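Local coordinates for cyclopropane-fatty-acyl-phospholipid synthase 1 (Mycobacterium tuberculosis, PDB 1KPH), which transfers a methylene group from S-adenosyl-L-methionine to a double bond of an alpha mycolic acid, forming a distal cyclopropane ring, at residues R24-L27 / T32-C35; M43-A48 / L236-A241; T197-G202 / M263-G268. All blocks are in the same frame, centred on the assembly; numbering follows the deposited sequence.

Interaction 1 of 3, residues R24-L27 / T32-C35. With SAH (S-adenosyl-L-homocysteine), chain F; 10A (didecyl-dimethyl-ammonium), chain G; CO3 (carbonate ion), chain E.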
loop_
_atom_site.group_PDB
_atom_site.type_symbol
_atom_site.label_atom_id
_atom_site.label_comp_id
_atom_site.label_asym_id
_atom_site.label_seq_id
_atom_site.Cartn_x
_atom_site.Cartn_y
_atom_site.Cartn_z
ATOM N N ARG A 24 -10.724 6.873 9.414
ATOM C CA ARG A 24 -10.744 8.317 9.249
ATOM C C ARG A 24 -10.226 9.038 10.481
ATOM O O ARG A 24 -9.879 10.213 10.400
ATOM C CB ARG A 24 -12.162 8.805 8.936
ATOM C CG ARG A 24 -12.532 8.725 7.468
ATOM C CD ARG A 24 -13.929 9.267 7.219
ATOM N NE ARG A 24 -14.142 9.531 5.803
ATOM C CZ ARG A 24 -13.663 10.590 5.157
ATOM N NH1 ARG A 24 -12.946 11.503 5.801
ATOM N NH2 ARG A 24 -13.886 10.728 3.861
ATOM N N LEU A 25 -10.177 8.345 11.617
ATOM C CA LEU A 25 -9.679 8.967 12.845
ATOM C C LEU A 25 -8.173 9.154 12.836
ATOM O O LEU A 25 -7.645 9.954 13.607
ATOM C CB LEU A 25 -10.049 8.155 14.096
ATOM C CG LEU A 25 -11.479 8.137 14.650
ATOM C CD1 LEU A 25 -12.132 9.500 14.507
ATOM C CD2 LEU A 25 -12.285 7.116 13.925
ATOM N N PHE A 26 -7.462 8.424 11.980
ATOM C CA PHE A 26 -6.018 8.600 11.965
ATOM C C PHE A 26 -5.361 8.850 10.612
ATOM O O PHE A 26 -4.255 9.376 10.565
ATOM C CB PHE A 26 -5.327 7.445 12.715
ATOM C CG PHE A 26 -5.400 6.110 12.026
ATOM C CD1 PHE A 26 -4.465 5.757 11.053
ATOM C CD2 PHE A 26 -6.363 5.175 12.397
ATOM C CE1 PHE A 26 -4.487 4.485 10.463
ATOM C CE2 PHE A 26 -6.391 3.903 11.815
ATOM C CZ PHE A 26 -5.452 3.559 10.848
ATOM N N LEU A 27 -6.036 8.505 9.518
ATOM C CA LEU A 27 -5.478 8.740 8.179
ATOM C C LEU A 27 -5.737 10.178 7.739
ATOM O O LEU A 27 -6.616 10.848 8.281
ATOM C CB LEU A 27 -6.116 7.804 7.153
ATOM C CG LEU A 27 -5.929 6.300 7.350
ATOM C CD1 LEU A 27 -6.624 5.561 6.212
ATOM C CD2 LEU A 27 -4.443 5.968 7.392
ATOM N N THR A 32 -5.183 8.055 2.420
ATOM C CA THR A 32 -4.050 7.294 1.907
ATOM C C THR A 32 -3.528 6.468 3.083
ATOM O O THR A 32 -3.274 6.994 4.171
ATOM C CB THR A 32 -2.943 8.224 1.365
ATOM O OG1 THR A 32 -3.450 8.959 0.242
ATOM C CG2 THR A 32 -1.732 7.413 0.916
ATOM N N TYR A 33 -3.364 5.171 2.859
ATOM C CA TYR A 33 -2.930 4.263 3.915
ATOM C C TYR A 33 -1.630 3.570 3.509
ATOM O O TYR A 33 -1.601 2.367 3.254
ATOM C CB TYR A 33 -4.058 3.250 4.156
ATOM C CG TYR A 33 -4.030 2.483 5.464
ATOM C CD1 TYR A 33 -3.153 2.824 6.494
ATOM C CD2 TYR A 33 -4.905 1.417 5.672
ATOM C CE1 TYR A 33 -3.150 2.118 7.704
ATOM C CE2 TYR A 33 -4.909 0.706 6.875
ATOM C CZ TYR A 33 -4.030 1.062 7.884
ATOM O OH TYR A 33 -4.032 0.357 9.071
ATOM N N SER A 34 -0.561 4.356 3.451
ATOM C CA SER A 34 0.761 3.882 3.071
ATOM C C SER A 34 1.775 4.976 3.409
ATOM O O SER A 34 1.389 6.091 3.756
ATOM C CB SER A 34 0.795 3.559 1.573
ATOM O OG SER A 34 0.255 4.626 0.798
ATOM N N CYS A 35 3.062 4.654 3.305
ATOM C CA CYS A 35 4.127 5.600 3.623
ATOM C C CYS A 35 4.079 6.905 2.836
ATOM O O CYS A 35 4.078 6.901 1.603
ATOM C CB CYS A 35 5.493 4.945 3.403
ATOM S SG CYS A 35 6.896 5.953 3.955
HETATM N N SAH F . -2.867 1.605 -2.191
HETATM C CA SAH F . -3.714 2.261 -1.194
HETATM C CB SAH F . -4.223 1.257 -0.138
HETATM C CG SAH F . -3.205 0.311 0.536
HETATM C C SAH F . -2.959 3.402 -0.491
HETATM O OXT SAH F . -3.599 4.168 0.253
HETATM C "C5'" SAH F . -3.884 -2.394 0.898
HETATM C "C4'" SAH F . -4.854 -2.437 -0.275
HETATM O "O4'" SAH F . -4.553 -3.497 -1.223
HETATM C "C3'" SAH F . -6.305 -2.642 0.156
HETATM O "O3'" SAH F . -7.152 -1.732 -0.595
HETATM C "C2'" SAH F . -6.575 -4.087 -0.184
HETATM O "O2'" SAH F . -7.966 -4.348 -0.387
HETATM C "C1'" SAH F . -5.755 -4.285 -1.413
HETATM N N9 SAH F . -5.432 -5.689 -1.686
HETATM C C8 SAH F . -4.891 -6.652 -0.892
HETATM N N7 SAH F . -4.715 -7.822 -1.421
HETATM C C5 SAH F . -5.189 -7.623 -2.718
HETATM C C6 SAH F . -5.315 -8.531 -3.963
HETATM N N6 SAH F . -4.933 -9.818 -3.974
HETATM N N1 SAH F . -5.849 -7.956 -5.092
HETATM C C2 SAH F . -6.231 -6.651 -5.067
HETATM N N3 SAH F . -6.168 -5.764 -4.044
HETATM C C4 SAH F . -5.632 -6.323 -2.893
HETATM C C1 10A G . 6.110 -10.183 9.075
HETATM C C2 10A G . 4.622 -10.130 8.709
HETATM C C3 10A G . 4.299 -8.803 8.014
HETATM C C4 10A G . 2.831 -8.603 7.607
HETATM C C5 10A G . 2.730 -7.223 6.942
HETATM C C6 10A G . 1.319 -6.790 6.515
HETATM C C7 10A G . 1.497 -5.378 5.935
HETATM C C8 10A G . 0.197 -4.652 5.579
HETATM C C9 10A G . 0.565 -3.237 5.084
HETATM C C10 10A G . -0.697 -2.391 4.915
HETATM N N1 10A G . -0.645 -0.876 4.652
HETATM C C11 10A G . -2.084 -0.403 4.651
HETATM C C12 10A G . -0.088 -0.572 3.284
HETATM C C13 10A G . 0.180 -0.033 5.637
HETATM C C14 10A G . -0.074 -0.042 7.177
HETATM C C15 10A G . 1.041 0.560 8.066
HETATM C C16 10A G . 2.441 -0.096 8.066
HETATM C C17 10A G . 2.455 -1.525 8.644
HETATM C C18 10A G . 3.856 -2.150 8.666
HETATM C C19 10A G . 3.801 -3.563 9.263
HETATM C C20 10A G . 5.222 -4.147 9.323
HETATM C C21 10A G . 5.229 -5.543 9.949
HETATM C C22 10A G . 6.672 -6.046 9.999
HETATM C C CO3 E . 3.460 0.879 2.384
HETATM O O1 CO3 E . 3.997 2.267 2.202
HETATM O O2 CO3 E . 2.811 0.545 3.527
HETATM O O3 CO3 E . 3.630 -0.052 1.400
#
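Leu27 and Phe26 pack against Tyr33 within the long loop between helices 20-23 and 45-57. In this Rossmann-like methyltransferase fold the loop borders bound S-adenosyl-L-homocysteine and the lipid-like ligand. Leu27 loses the most surface. Its methyl CD2 does most of the touching, 3.5 Å from Tyr33 CD1, and the same methyl lies 3.6 Å from the carbonyl oxygen of Thr32. The other branch, CD1, rests near Tyr33 CB, so the leucine straddles the root of the tyrosine. Phe26 comes further out along the ring. It turns an edge toward the tyrosine face in an offset edge-to-face pair, with ring centroids 5.8 Å apart and planes at 68°. Phe26 CG sits between its backbone N and carbonyl carbon (chi1 70°), which brings CE1 and CZ up to the tyrosine. Both residues lie on one side of the Tyr33 ring. Over the face on the other side sits methyl C11 of the didecyl-dimethyl-ammonium, 3.4 Å above the ring centre, and the pi face probably helps to stabilise the nearby quaternary ammonium. The phenol oxygen is hydrogen-bonded to Tyr265 and His15, which fix the far end of the ring. Residues 33-35 also serve the other ligands. Ser34 OG bonds to Lys52 and lies beside the carboxylate of S-adenosyl-L-homocysteine, while Cys35 N donates to O1 of the carbonate. Tyr33 N donates a nearly straight hydrogen bond (171°) to atom OXT of S-adenosyl-L-homocysteine, 2.8 Å away.

Interaction 2 of 3, residues M43-A48 / L236-A241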
loop_
_atom_site.group_PDB
_atom_site.type_symbol
_atom_site.label_atom_id
_atom_site.label_comp_id
_atom_site.label_asym_id
_atom_site.label_seq_id
_atom_site.Cartn_x
_atom_site.Cartn_y
_atom_site.Cartn_z
ATOM N N MET A 43 6.247 19.731 5.482
ATOM C CA MET A 43 5.041 19.269 4.809
ATOM C C MET A 43 4.034 18.694 5.794
ATOM O O MET A 43 4.411 18.120 6.816
ATOM C CB MET A 43 5.364 18.185 3.773
ATOM C CG MET A 43 6.098 18.667 2.540
ATOM S SD MET A 43 6.051 17.419 1.229
ATOM C CE MET A 43 5.362 18.366 -0.125
ATOM N N THR A 44 2.754 18.859 5.488
ATOM C CA THR A 44 1.703 18.302 6.330
ATOM C C THR A 44 1.594 16.861 5.851
ATOM O O THR A 44 2.155 16.512 4.816
ATOM C CB THR A 44 0.342 18.990 6.104
ATOM O OG1 THR A 44 -0.071 18.791 4.747
ATOM C CG2 THR A 44 0.437 20.493 6.398
ATOM N N LEU A 45 0.877 16.029 6.595
ATOM C CA LEU A 45 0.718 14.633 6.209
ATOM C C LEU A 45 0.026 14.555 4.850
ATOM O O LEU A 45 0.418 13.767 3.988
ATOM C CB LEU A 45 -0.106 13.886 7.265
ATOM C CG LEU A 45 -0.467 12.422 6.981
ATOM C CD1 LEU A 45 0.803 11.597 6.756
ATOM C CD2 LEU A 45 -1.270 11.866 8.151
ATOM N N GLN A 46 -0.996 15.387 4.660
ATOM C CA GLN A 46 -1.740 15.400 3.410
ATOM C C GLN A 46 -0.836 15.753 2.231
ATOM O O GLN A 46 -0.898 15.104 1.192
ATOM C CB GLN A 46 -2.914 16.389 3.486
ATOM C CG GLN A 46 -3.820 16.367 2.252
ATOM C CD GLN A 46 -5.056 17.253 2.393
ATOM O OE1 GLN A 46 -5.812 17.139 3.357
ATOM N NE2 GLN A 46 -5.268 18.131 1.421
ATOM N N GLU A 47 0.003 16.774 2.400
ATOM C CA GLU A 47 0.916 17.200 1.342
ATOM C C GLU A 47 1.940 16.105 1.060
ATOM O O GLU A 47 2.291 15.859 -0.097
ATOM C CB GLU A 47 1.650 18.487 1.746
ATOM C CG GLU A 47 0.737 19.672 2.031
ATOM C CD GLU A 47 1.497 20.907 2.499
ATOM O OE1 GLU A 47 2.567 20.755 3.132
ATOM O OE2 GLU A 47 1.010 22.032 2.252
ATOM N N ALA A 48 2.416 15.453 2.120
ATOM C CA ALA A 48 3.405 14.385 1.986
ATOM C C ALA A 48 2.816 13.143 1.320
ATOM O O ALA A 48 3.526 12.401 0.638
ATOM C CB ALA A 48 3.981 14.030 3.353
ATOM N N LEU A 236 3.845 7.121 10.464
ATOM C CA LEU A 236 3.259 6.348 11.550
ATOM C C LEU A 236 3.121 7.167 12.834
ATOM O O LEU A 236 2.135 7.022 13.559
ATOM C CB LEU A 236 4.098 5.090 11.800
ATOM C CG LEU A 236 3.947 4.008 10.722
ATOM C CD1 LEU A 236 5.126 3.041 10.763
ATOM C CD2 LEU A 236 2.638 3.272 10.941
ATOM N N ASP A 237 4.100 8.022 13.118
ATOM C CA ASP A 237 4.030 8.863 14.311
ATOM C C ASP A 237 2.831 9.801 14.185
ATOM O O ASP A 237 2.100 10.010 15.152
ATOM C CB ASP A 237 5.307 9.696 14.494
ATOM C CG ASP A 237 6.497 8.867 14.964
ATOM O OD1 ASP A 237 6.288 7.795 15.569
ATOM O OD2 ASP A 237 7.647 9.305 14.741
ATOM N N LEU A 238 2.625 10.352 12.989
ATOM C CA LEU A 238 1.508 11.265 12.758
ATOM C C LEU A 238 0.173 10.538 12.824
ATOM O O LEU A 238 -0.822 11.106 13.278
ATOM C CB LEU A 238 1.647 11.969 11.401
ATOM C CG LEU A 238 2.859 12.887 11.214
ATOM C CD1 LEU A 238 2.757 13.604 9.880
ATOM C CD2 LEU A 238 2.925 13.906 12.337
ATOM N N TRP A 239 0.136 9.288 12.365
ATOM C CA TRP A 239 -1.110 8.525 12.413
ATOM C C TRP A 239 -1.490 8.235 13.861
ATOM O O TRP A 239 -2.648 8.394 14.248
ATOM C CB TRP A 239 -0.988 7.194 11.655
ATOM C CG TRP A 239 -1.037 7.311 10.158
ATOM C CD1 TRP A 239 -1.487 8.381 9.426
ATOM C CD2 TRP A 239 -0.643 6.314 9.207
ATOM N NE1 TRP A 239 -1.390 8.108 8.085
ATOM C CE2 TRP A 239 -0.876 6.848 7.920
ATOM C CE3 TRP A 239 -0.114 5.020 9.317
ATOM C CZ2 TRP A 239 -0.597 6.133 6.746
ATOM C CZ3 TRP A 239 0.164 4.307 8.151
ATOM C CH2 TRP A 239 -0.079 4.870 6.881
ATOM N N SER A 240 -0.511 7.818 14.659
ATOM C CA SER A 240 -0.759 7.494 16.061
ATOM C C SER A 240 -1.122 8.720 16.900
ATOM O O SER A 240 -1.936 8.631 17.825
ATOM C CB SER A 240 0.461 6.791 16.671
ATOM O OG SER A 240 1.606 7.620 16.636
ATOM N N ALA A 241 -0.523 9.863 16.584
ATOM C CA ALA A 241 -0.815 11.081 17.327
ATOM C C ALA A 241 -2.291 11.434 17.174
ATOM O O ALA A 241 -2.951 11.810 18.141
ATOM C CB ALA A 241 0.059 12.226 16.828
#
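Thr44 O accepts a 2.9 Å hydrogen bond from Ala48 N, which closes the first turn of the helix whose Leu45 meets Leu238 and Trp239. Thr44 is the N-cap of that turn. Its OG1 takes a bond from Glu47 N (3.1 Å), and its own N donates to Glu47 OE1 (3.0 Å). This reciprocal pair is a capping box. Thr44 N reaches the carboxylate from above its plane, tilted 41° out of it. The box fixes the start of the helix, and Leu45, the first residue of the helix, follows the N-cap directly. No hydrogen bond crosses to 236-241, and the contact is apolar. Leu45 CG stands opposite its backbone N (chi1 176°), which carries the branches over to the other helix. Leu45 CB lies 3.9 Å from Leu238 CD1, and the two leucines run past each other in opposite directions. At the pyrrole part of the indole, Leu45 CD2 lies 3.7 Å from Trp239 CD1 and 3.8 Å from Trp239 NE1. Trp239 also touches Leu27, Tyr33 and the bound didecyl-dimethyl-ammonium. The contact therefore joins the start of helix 45-57 to the middle of helix 229-245, whose Leu236 and Asp237 pack on helix 256-275.

Interaction 3 of 3, residues T197-G202 / M263-G268. With 10A (didecyl-dimethyl-ammonium), chain G.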
loop_
_atom_site.group_PDB
_atom_site.type_symbol
_atom_site.label_atom_id
_atom_site.label_comp_id
_atom_site.label_asym_id
_atom_site.label_seq_id
_atom_site.Cartn_x
_atom_site.Cartn_y
_atom_site.Cartn_z
ATOM N N THR A 197 -1.318 -11.784 13.472
ATOM C CA THR A 197 -2.438 -12.383 14.180
ATOM C C THR A 197 -3.589 -11.434 14.506
ATOM O O THR A 197 -4.752 -11.800 14.353
ATOM C CB THR A 197 -1.959 -13.055 15.491
ATOM O OG1 THR A 197 -1.355 -12.073 16.341
ATOM C CG2 THR A 197 -0.934 -14.137 15.190
ATOM N N GLU A 198 -3.277 -10.217 14.933
ATOM C CA GLU A 198 -4.323 -9.267 15.304
ATOM C C GLU A 198 -4.546 -8.053 14.401
ATOM O O GLU A 198 -5.552 -7.356 14.554
ATOM C CB GLU A 198 -4.080 -8.775 16.735
ATOM C CG GLU A 198 -4.199 -9.863 17.784
ATOM C CD GLU A 198 -3.837 -9.381 19.172
ATOM O OE1 GLU A 198 -4.428 -8.381 19.632
ATOM O OE2 GLU A 198 -2.959 -10.010 19.805
ATOM N N ILE A 199 -3.633 -7.789 13.472
ATOM C CA ILE A 199 -3.785 -6.627 12.595
ATOM C C ILE A 199 -3.971 -7.004 11.126
ATOM O O ILE A 199 -4.973 -6.644 10.504
ATOM C CB ILE A 199 -2.561 -5.682 12.702
ATOM C CG1 ILE A 199 -2.255 -5.379 14.172
ATOM C CG2 ILE A 199 -2.840 -4.379 11.950
ATOM C CD1 ILE A 199 -3.374 -4.693 14.916
ATOM N N PHE A 200 -3.005 -7.726 10.569
ATOM C CA PHE A 200 -3.091 -8.125 9.175
ATOM C C PHE A 200 -3.049 -9.636 8.983
ATOM O O PHE A 200 -1.998 -10.203 8.679
ATOM C CB PHE A 200 -1.966 -7.479 8.367
ATOM C CG PHE A 200 -1.998 -5.976 8.380
ATOM C CD1 PHE A 200 -1.024 -5.252 9.060
ATOM C CD2 PHE A 200 -3.003 -5.284 7.712
ATOM C CE1 PHE A 200 -1.049 -3.859 9.075
ATOM C CE2 PHE A 200 -3.036 -3.891 7.723
ATOM C CZ PHE A 200 -2.055 -3.178 8.406
ATOM N N PRO A 201 -4.195 -10.308 9.170
ATOM C CA PRO A 201 -4.246 -11.760 8.997
ATOM C C PRO A 201 -3.777 -12.115 7.588
ATOM O O PRO A 201 -4.242 -11.526 6.608
ATOM C CB PRO A 201 -5.726 -12.079 9.200
ATOM C CG PRO A 201 -6.163 -11.024 10.164
ATOM C CD PRO A 201 -5.495 -9.788 9.624
ATOM N N GLY A 202 -2.848 -13.058 7.489
ATOM C CA GLY A 202 -2.356 -13.475 6.186
ATOM C C GLY A 202 -1.220 -12.633 5.640
ATOM O O GLY A 202 -0.653 -12.949 4.596
ATOM N N MET A 263 -3.270 1.294 18.514
ATOM C CA MET A 263 -2.208 2.173 18.992
ATOM C C MET A 263 -0.928 1.345 19.100
ATOM O O MET A 263 0.149 1.783 18.697
ATOM C CB MET A 263 -2.558 2.765 20.360
ATOM C CG MET A 263 -3.572 3.900 20.323
ATOM S SD MET A 263 -2.992 5.325 19.360
ATOM C CE MET A 263 -1.651 5.937 20.412
ATOM N N LYS A 264 -1.058 0.139 19.643
ATOM C CA LYS A 264 0.081 -0.755 19.802
ATOM C C LYS A 264 0.703 -1.044 18.439
ATOM O O LYS A 264 1.925 -1.082 18.296
ATOM C CB LYS A 264 -0.365 -2.065 20.463
ATOM C CG LYS A 264 0.724 -3.132 20.569
ATOM C CD LYS A 264 0.188 -4.393 21.246
ATOM C CE LYS A 264 1.228 -5.503 21.281
ATOM N NZ LYS A 264 0.689 -6.726 21.938
ATOM N N TYR A 265 -0.152 -1.235 17.441
ATOM C CA TYR A 265 0.291 -1.518 16.084
ATOM C C TYR A 265 0.964 -0.301 15.441
ATOM O O TYR A 265 2.095 -0.396 14.949
ATOM C CB TYR A 265 -0.918 -2.026 15.270
ATOM C CG TYR A 265 -1.086 -1.517 13.847
ATOM C CD1 TYR A 265 -0.090 -1.695 12.883
ATOM C CD2 TYR A 265 -2.274 -0.889 13.458
ATOM C CE1 TYR A 265 -0.276 -1.260 11.562
ATOM C CE2 TYR A 265 -2.470 -0.451 12.147
ATOM C CZ TYR A 265 -1.469 -0.640 11.202
ATOM O OH TYR A 265 -1.677 -0.220 9.901
ATOM N N LEU A 266 0.293 0.846 15.471
ATOM C CA LEU A 266 0.857 2.057 14.874
ATOM C C LEU A 266 2.198 2.465 15.488
ATOM O O LEU A 266 3.181 2.671 14.772
ATOM C CB LEU A 266 -0.142 3.211 14.983
ATOM C CG LEU A 266 -1.417 3.051 14.148
ATOM C CD1 LEU A 266 -2.364 4.198 14.444
ATOM C CD2 LEU A 266 -1.068 3.008 12.659
ATOM N N THR A 267 2.246 2.561 16.812
ATOM C CA THR A 267 3.475 2.960 17.489
ATOM C C THR A 267 4.598 1.938 17.313
ATOM O O THR A 267 5.746 2.304 17.047
ATOM C CB THR A 267 3.232 3.187 18.994
ATOM O OG1 THR A 267 2.899 1.944 19.620
ATOM C CG2 THR A 267 2.085 4.174 19.203
ATOM N N GLY A 268 4.265 0.659 17.458
ATOM C CA GLY A 268 5.265 -0.387 17.310
ATOM C C GLY A 268 5.971 -0.353 15.966
ATOM O O GLY A 268 7.202 -0.408 15.892
HETATM C C1 10A G . 6.110 -10.183 9.075
HETATM C C2 10A G . 4.622 -10.130 8.709
HETATM C C3 10A G . 4.299 -8.803 8.014
HETATM C C4 10A G . 2.831 -8.603 7.607
HETATM C C5 10A G . 2.730 -7.223 6.942
HETATM C C6 10A G . 1.319 -6.790 6.515
HETATM C C7 10A G . 1.497 -5.378 5.935
HETATM C C8 10A G . 0.197 -4.652 5.579
HETATM C C9 10A G . 0.565 -3.237 5.084
HETATM C C10 10A G . -0.697 -2.391 4.915
HETATM N N1 10A G . -0.645 -0.876 4.652
HETATM C C11 10A G . -2.084 -0.403 4.651
HETATM C C12 10A G . -0.088 -0.572 3.284
HETATM C C13 10A G . 0.180 -0.033 5.637
HETATM C C14 10A G . -0.074 -0.042 7.177
HETATM C C15 10A G . 1.041 0.560 8.066
HETATM C C16 10A G . 2.441 -0.096 8.066
HETATM C C17 10A G . 2.455 -1.525 8.644
HETATM C C18 10A G . 3.856 -2.150 8.666
HETATM C C19 10A G . 3.801 -3.563 9.263
HETATM C C20 10A G . 5.222 -4.147 9.323
HETATM C C21 10A G . 5.229 -5.543 9.949
HETATM C C22 10A G . 6.672 -6.046 9.999
#
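The Phe200 ring is held between two aliphatic groups, with an edge turned toward Tyr265. Ile199 CG2 lies over one face, offset toward the rim. C8 of the didecyl-dimethyl-ammonium lies over the centre of the opposite face, 3.6 Å above the plane. At the ring's edge, near its plane, Phe200 CZ comes 3.3 Å from Tyr265 OH. The two rings form an offset edge-to-face pair, centroids 5.5 Å apart and planes at 88°, almost perpendicular. Tyr265 also has both faces covered. Ile199 CG2 makes a CH-pi contact, 3.7 Å from the centroid and only 5° off the ring normal. Leu266 CD2 covers the opposite face near the rim, and C17 of the ligand lies at an edge. One isoleucine methyl thus packs on both rings. The other branch of Ile199 ends in CD1, 3.6 Å from Tyr265 CB. Tyr265 chi1 (138°) lies away from the staggered positions, and the packing on both faces may help hold this turn. Tyr265 OH is 3.2 Å from ligand atom C14 and forms a hydrogen bond to Tyr33 OH. The aromatic pair thus lines the pocket beside both alkyl chains, close to Cys269, a probable active-site residue. Residues 197-199 form a wider pi-type turn of helix 186-199. Segment 197-202 touches helix 256-275 through Ile199 and Phe200, and helix 9-16, where His15 and Tyr16 meet Phe200. Helix 229-245 packs on helix 256-275 through Leu266 and Met263.

Along the chain, interaction 1 closes before interactions 2 and 3 open, while the segments of 2 and 3 alternate. The centres of 1 and 2 are about 8 Å apart, those of 1 and 3 about 14 Å, and those of 2 and 3 about 18 Å. Trp239 joins interaction 2 to the loop of interaction 1. The hydrogen bond between Tyr33 OH and Tyr265 OH joins 1 to 3. Helices 229-245 and 256-275 pack together and connect 2 with 3, with Ser240 against Leu266 and Thr267. All three contacts supply residues to the didecyl-dimethyl-ammonium pocket, and interaction 1 links that pocket to the S-adenosyl-L-homocysteine site.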